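Local coordinates for protein SAM dependent methyltransferase (PDB 2IGT) that binds S-adenosylmethionine and probably transfers its methyl group to an acceptor substrate, at residues 227-232 with 267-272; 156-161 with 177-182. All coordinates share one frame; numbering follows the deposited sequence.

Interaction 1. Residues 227-232 with 267-272. With SAM (S-adenosylmethionine), chain D.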
# COMPACT_ATOMS: atom_id res chain seq x y z
N ASP A 227 -20.70 8.36 -29.93
CA ASP A 227 -20.62 9.47 -30.88
C ASP A 227 -19.45 10.37 -30.56
O ASP A 227 -18.86 11.00 -31.47
CB ASP A 227 -21.92 10.25 -30.85
CG ASP A 227 -23.12 9.38 -31.19
OD1 ASP A 227 -23.18 8.87 -32.33
OD2 ASP A 227 -23.98 9.18 -30.31
N ILE A 228 -19.12 10.48 -29.27
CA ILE A 228 -17.95 11.26 -28.85
C ILE A 228 -17.18 10.48 -27.82
O ILE A 228 -17.77 9.90 -26.89
CB ILE A 228 -18.34 12.69 -28.30
CG1 ILE A 228 -19.03 13.52 -29.41
CG2 ILE A 228 -17.08 13.41 -27.66
CD1 ILE A 228 -19.56 14.90 -28.98
N ILE A 229 -15.85 10.44 -27.98
CA ILE A 229 -15.01 9.80 -26.99
C ILE A 229 -13.96 10.80 -26.54
O ILE A 229 -13.26 11.38 -27.38
CB ILE A 229 -14.30 8.52 -27.53
CG1 ILE A 229 -15.33 7.45 -27.92
CG2 ILE A 229 -13.29 7.94 -26.46
CD1 ILE A 229 -14.71 6.25 -28.68
N LEU A 230 -13.90 11.03 -25.23
CA LEU A 230 -12.83 11.81 -24.61
C LEU A 230 -11.94 10.89 -23.79
O LEU A 230 -12.45 10.01 -23.10
CB LEU A 230 -13.39 12.89 -23.68
CG LEU A 230 -14.69 13.53 -24.18
CD1 LEU A 230 -15.35 14.31 -23.02
CD2 LEU A 230 -14.43 14.42 -25.40
N THR A 231 -10.64 11.09 -23.87
CA THR A 231 -9.73 10.27 -23.06
C THR A 231 -8.58 11.11 -22.56
O THR A 231 -7.94 11.84 -23.33
CB THR A 231 -9.29 8.98 -23.82
OG1 THR A 231 -8.50 8.14 -22.95
CG2 THR A 231 -8.52 9.28 -25.14
N ASP A 232 -8.36 11.02 -21.25
CA ASP A 232 -7.37 11.87 -20.56
C ASP A 232 -6.35 11.00 -19.79
O ASP A 232 -6.23 11.14 -18.57
CB ASP A 232 -8.09 12.84 -19.60
CG ASP A 232 -7.14 13.81 -18.92
OD1 ASP A 232 -6.16 14.25 -19.57
OD2 ASP A 232 -7.34 14.08 -17.71
N LEU A 267 -18.91 12.30 -33.90
CA LEU A 267 -18.54 13.71 -33.96
C LEU A 267 -17.13 14.01 -33.49
O LEU A 267 -16.59 15.08 -33.77
CB LEU A 267 -19.55 14.57 -33.18
CG LEU A 267 -20.85 14.65 -34.00
CD1 LEU A 267 -21.99 15.14 -33.15
CD2 LEU A 267 -20.66 15.55 -35.23
N GLY A 268 -16.52 13.10 -32.74
CA GLY A 268 -15.16 13.38 -32.36
C GLY A 268 -14.48 12.38 -31.44
O GLY A 268 -15.13 11.67 -30.69
N LEU A 269 -13.16 12.34 -31.53
CA LEU A 269 -12.36 11.59 -30.58
C LEU A 269 -11.33 12.56 -30.07
O LEU A 269 -10.57 13.12 -30.87
CB LEU A 269 -11.72 10.36 -31.25
CG LEU A 269 -10.56 9.63 -30.54
CD1 LEU A 269 -10.96 9.16 -29.15
CD2 LEU A 269 -10.13 8.43 -31.40
N VAL A 270 -11.30 12.77 -28.75
CA VAL A 270 -10.47 13.82 -28.17
C VAL A 270 -9.51 13.22 -27.16
O VAL A 270 -9.94 12.55 -26.22
CB VAL A 270 -11.33 14.89 -27.42
CG1 VAL A 270 -10.41 15.93 -26.75
CG2 VAL A 270 -12.35 15.55 -28.39
N LEU A 271 -8.22 13.40 -27.40
CA LEU A 271 -7.18 12.94 -26.50
C LEU A 271 -6.54 14.14 -25.81
O LEU A 271 -6.10 15.09 -26.48
CB LEU A 271 -6.11 12.20 -27.32
CG LEU A 271 -4.75 11.95 -26.67
CD1 LEU A 271 -4.88 10.90 -25.52
CD2 LEU A 271 -3.78 11.43 -27.75
N THR A 272 -6.44 14.07 -24.48
CA THR A 272 -5.69 15.06 -23.69
C THR A 272 -4.58 14.35 -22.93
O THR A 272 -4.78 13.23 -22.45
CB THR A 272 -6.62 15.87 -22.73
OG1 THR A 272 -7.38 14.96 -21.91
CG2 THR A 272 -7.64 16.70 -23.55
N SAM D . -4.89 13.10 -16.74
CA SAM D . -4.48 14.03 -15.64
C SAM D . -2.99 13.80 -15.32
O SAM D . -2.33 12.89 -15.85
OXT SAM D . -2.42 14.55 -14.53
CB SAM D . -5.39 13.85 -14.40
CG SAM D . -5.08 12.65 -13.47
SD SAM D . -5.37 11.02 -14.26
CE SAM D . -5.03 11.23 -16.00
C5' SAM D . -7.17 11.08 -14.44
C4' SAM D . -7.87 9.88 -13.83
O4' SAM D . -7.33 8.68 -14.38
C3' SAM D . -7.69 9.71 -12.32
O3' SAM D . -8.91 10.03 -11.67
C2' SAM D . -7.29 8.24 -12.09
O2' SAM D . -8.03 7.59 -11.08
C1' SAM D . -7.63 7.64 -13.47
N9 SAM D . -6.89 6.45 -13.87
C8 SAM D . -5.54 6.16 -13.70
N7 SAM D . -5.29 4.96 -14.25
C5 SAM D . -6.44 4.46 -14.77
C6 SAM D . -6.76 3.26 -15.42
N6 SAM D . -5.83 2.35 -15.66
N1 SAM D . -8.06 3.05 -15.87
C2 SAM D . -9.03 3.99 -15.61
N3 SAM D . -8.74 5.17 -14.94
C4 SAM D . -7.46 5.39 -14.52
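The carboxylate of Asp232 is gripped from two directions. Thr272 OG1 donates to Asp232 OD1 at 2.7 Å, coming from above the carboxylate plane, 43° out of it, while Asp232 OD2 takes a weak hydrogen bond from the amino nitrogen N of S-adenosylmethionine at 2.8 Å. The threonine hydroxyl is turned to this task by its first torsion, which sets OG1 between the backbone N and the carbonyl carbon (chi1 54°). With one oxygen tied to the neighbouring strand, the acid is steadied against rotation. Behind this polar end, strands 228-231 and 268-272 run parallel, and backbone bonds alternate between them: Val270 N to Ile229 O at 2.8 Å, then Thr231 N to Val270 O at 2.9 Å. These are central strands of the Rossmann-like sheet of class I methyltransferases, in which strand C-terminal ends commonly line the cofactor site. Side chains fall alternately on the two faces. On one, Leu230 brings CD2 against Val270 CB at 3.7 Å, the two side chains lying side by side; Trp143 of helix 138-150 covers the valine. The other face carries Ile229 and Leu269, whose CD1 packs 3.8 Å from Ile229 CB, and helix 247-260 lies over both through Cys258. Branched aliphatic residues suit these buried, extended positions. Gly268 belongs at the strand's start, where a very extended backbone (phi 176°) crowds the preceding carbonyl oxygen toward the side-chain position and so suits a residue without a side chain. At that end Leu267 N meets Asp227 O at 2.8 Å, and the carboxylate of Asp227 is held outside the pair by Ser263, Arg153 and the backbone N of Lys156.

Interaction 2. Residues 156-161 with 177-182. With SAM (S-adenosylmethionine), chain D.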
# COMPACT_ATOMS: atom_id res chain seq x y z
N LYS A 156 -24.22 9.75 -27.60
CA LYS A 156 -23.55 8.87 -26.63
C LYS A 156 -22.11 9.36 -26.46
O LYS A 156 -21.35 9.37 -27.43
CB LYS A 156 -23.54 7.44 -27.14
CG LYS A 156 -24.92 6.80 -27.20
CD LYS A 156 -24.85 5.38 -27.82
CE LYS A 156 -24.79 5.42 -29.35
NZ LYS A 156 -24.64 4.03 -29.93
N VAL A 157 -21.77 9.76 -25.23
CA VAL A 157 -20.45 10.33 -24.91
C VAL A 157 -19.73 9.41 -23.94
O VAL A 157 -20.26 9.04 -22.90
CB VAL A 157 -20.56 11.77 -24.31
CG1 VAL A 157 -19.20 12.30 -23.82
CG2 VAL A 157 -21.22 12.71 -25.35
N LEU A 158 -18.51 9.04 -24.30
CA LEU A 158 -17.66 8.25 -23.41
C LEU A 158 -16.54 9.13 -22.90
O LEU A 158 -15.89 9.83 -23.68
CB LEU A 158 -17.08 7.02 -24.16
CG LEU A 158 -16.09 6.08 -23.45
CD1 LEU A 158 -16.79 5.34 -22.27
CD2 LEU A 158 -15.55 5.09 -24.47
N ASN A 159 -16.30 9.08 -21.60
CA ASN A 159 -15.28 9.90 -20.96
C ASN A 159 -14.34 8.98 -20.17
O ASN A 159 -14.71 8.49 -19.09
CB ASN A 159 -15.95 10.94 -20.04
CG ASN A 159 -14.96 11.94 -19.44
OD1 ASN A 159 -13.81 12.04 -19.91
ND2 ASN A 159 -15.38 12.66 -18.40
N LEU A 160 -13.17 8.70 -20.74
CA LEU A 160 -12.18 7.78 -20.13
C LEU A 160 -11.19 8.51 -19.24
O LEU A 160 -10.71 9.58 -19.62
CB LEU A 160 -11.39 7.02 -21.23
CG LEU A 160 -12.23 6.24 -22.24
CD1 LEU A 160 -11.29 5.56 -23.26
CD2 LEU A 160 -13.09 5.18 -21.49
N PHE A 161 -10.86 7.91 -18.08
CA PHE A 161 -10.00 8.54 -17.05
C PHE A 161 -10.69 9.82 -16.59
O PHE A 161 -10.07 10.88 -16.52
CB PHE A 161 -8.61 8.90 -17.59
CG PHE A 161 -7.87 7.75 -18.21
CD1 PHE A 161 -7.09 6.90 -17.42
CD2 PHE A 161 -7.94 7.51 -19.60
CE1 PHE A 161 -6.37 5.84 -18.01
CE2 PHE A 161 -7.23 6.46 -20.19
CZ PHE A 161 -6.44 5.63 -19.40
N GLU A 177 -26.14 11.02 -23.36
CA GLU A 177 -26.06 9.79 -22.57
C GLU A 177 -24.57 9.52 -22.33
O GLU A 177 -23.81 9.25 -23.28
CB GLU A 177 -26.76 8.67 -23.33
CG GLU A 177 -28.14 9.14 -23.82
CD GLU A 177 -28.95 8.09 -24.58
OE1 GLU A 177 -28.41 7.00 -24.90
OE2 GLU A 177 -30.14 8.38 -24.87
N VAL A 178 -24.15 9.64 -21.07
CA VAL A 178 -22.73 9.67 -20.70
C VAL A 178 -22.32 8.37 -20.02
O VAL A 178 -23.05 7.83 -19.18
CB VAL A 178 -22.42 10.86 -19.75
CG1 VAL A 178 -20.88 10.96 -19.44
CG2 VAL A 178 -22.91 12.16 -20.38
N THR A 179 -21.18 7.83 -20.45
CA THR A 179 -20.51 6.75 -19.73
C THR A 179 -19.16 7.30 -19.23
O THR A 179 -18.31 7.77 -20.02
CB THR A 179 -20.34 5.51 -20.63
OG1 THR A 179 -21.64 5.05 -21.03
CG2 THR A 179 -19.57 4.37 -19.89
N HIS A 180 -19.00 7.29 -17.91
CA HIS A 180 -17.81 7.86 -17.25
C HIS A 180 -16.97 6.71 -16.67
O HIS A 180 -17.46 5.88 -15.88
CB HIS A 180 -18.27 8.86 -16.18
CG HIS A 180 -17.17 9.44 -15.32
ND1 HIS A 180 -16.44 8.68 -14.42
CD2 HIS A 180 -16.76 10.71 -15.17
CE1 HIS A 180 -15.59 9.48 -13.78
NE2 HIS A 180 -15.78 10.71 -14.21
N VAL A 181 -15.71 6.62 -17.09
CA VAL A 181 -14.86 5.50 -16.70
C VAL A 181 -13.65 5.99 -15.92
O VAL A 181 -12.88 6.81 -16.43
CB VAL A 181 -14.36 4.69 -17.94
CG1 VAL A 181 -13.61 3.43 -17.49
CG2 VAL A 181 -15.55 4.31 -18.85
N ASP A 182 -13.49 5.47 -14.70
CA ASP A 182 -12.33 5.77 -13.87
C ASP A 182 -12.04 4.56 -12.98
O ASP A 182 -12.96 4.00 -12.42
CB ASP A 182 -12.58 7.02 -13.00
CG ASP A 182 -11.28 7.64 -12.49
OD1 ASP A 182 -10.59 6.98 -11.69
OD2 ASP A 182 -10.92 8.75 -12.94
N SAM D . -4.89 13.10 -16.74
CA SAM D . -4.48 14.03 -15.64
C SAM D . -2.99 13.80 -15.32
O SAM D . -2.33 12.89 -15.85
OXT SAM D . -2.42 14.55 -14.53
CB SAM D . -5.39 13.85 -14.40
CG SAM D . -5.08 12.65 -13.47
SD SAM D . -5.37 11.02 -14.26
CE SAM D . -5.03 11.23 -16.00
C5' SAM D . -7.17 11.08 -14.44
C4' SAM D . -7.87 9.88 -13.83
O4' SAM D . -7.33 8.68 -14.38
C3' SAM D . -7.69 9.71 -12.32
O3' SAM D . -8.91 10.03 -11.67
C2' SAM D . -7.29 8.24 -12.09
O2' SAM D . -8.03 7.59 -11.08
C1' SAM D . -7.63 7.64 -13.47
N9 SAM D . -6.89 6.45 -13.87
C8 SAM D . -5.54 6.16 -13.70
N7 SAM D . -5.29 4.96 -14.25
C5 SAM D . -6.44 4.46 -14.77
C6 SAM D . -6.76 3.26 -15.42
N6 SAM D . -5.83 2.35 -15.66
N1 SAM D . -8.06 3.05 -15.87
C2 SAM D . -9.03 3.99 -15.61
N3 SAM D . -8.74 5.17 -14.94
C4 SAM D . -7.46 5.39 -14.52
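Leu160 and Val181 stand side by side, pointing the same way, with Leu160 CD2 against Val181 CG2 at 3.7 Å. The same CG2 is also approached obliquely by Leu158 CD1, so one valine methyl meets two leucine branches, and compact beta-branched shape suits it to that place. On the other sheet face Asn159 and His180 also lie side by side, but their flat groups are nearly perpendicular, amide and ring planes 83° apart, and Asn159 ND2 is 4.0 Å from His180 CD2. The amide is turned to hydrogen-bond Ser168 on helix 166-173. That helix links the two parallel strands as a beta-alpha-beta crossover, the opening unit of the Rossmann-like methyltransferase fold, and the strands are laced by bonds such as Asn159 N to Thr179 O at 2.9 Å. Near their C-terminal ends each supplies a ligand residue. Asp182, its CG anti to the backbone N (chi1 -160°), extends its carboxylate to the ribose: OD1 accepts from O2' of S-adenosylmethionine and OD2 from O3', both at 2.7 Å. This fork over a vicinal diol is characteristic of the acidic residue at the C-terminal edge of the second strand. Backbone N-H groups of Tyr163 and Ser184 also hold its oxygens, fixing the carboxylate's rotation. Phe161 sets a flat apolar ring beside the adenine, its CD1 3.3 Å from C4, with the ribose O4' at the phenyl edge, in its plane.

Both interactions belong to one mixed sheet, their centres about 10 Å apart, and strands 228-231 and 156-160 are neighbours within it. Across that part of the sheet the order is 268-273, 228-231, 156-160, 177-181, all parallel. Along the chain interaction 2 closes before interaction 1 opens, so the sheet grows outward from strand 156-160 in one direction and then continues in the other. The seam between the pairs is itself probably hydrogen-bonded, Leu160 N lying 2.8 Å from Leu230 O. Strand ends from both pairs face S-adenosylmethionine, interaction 2 serving its adenosine portion and interaction 1 its amino acid portion.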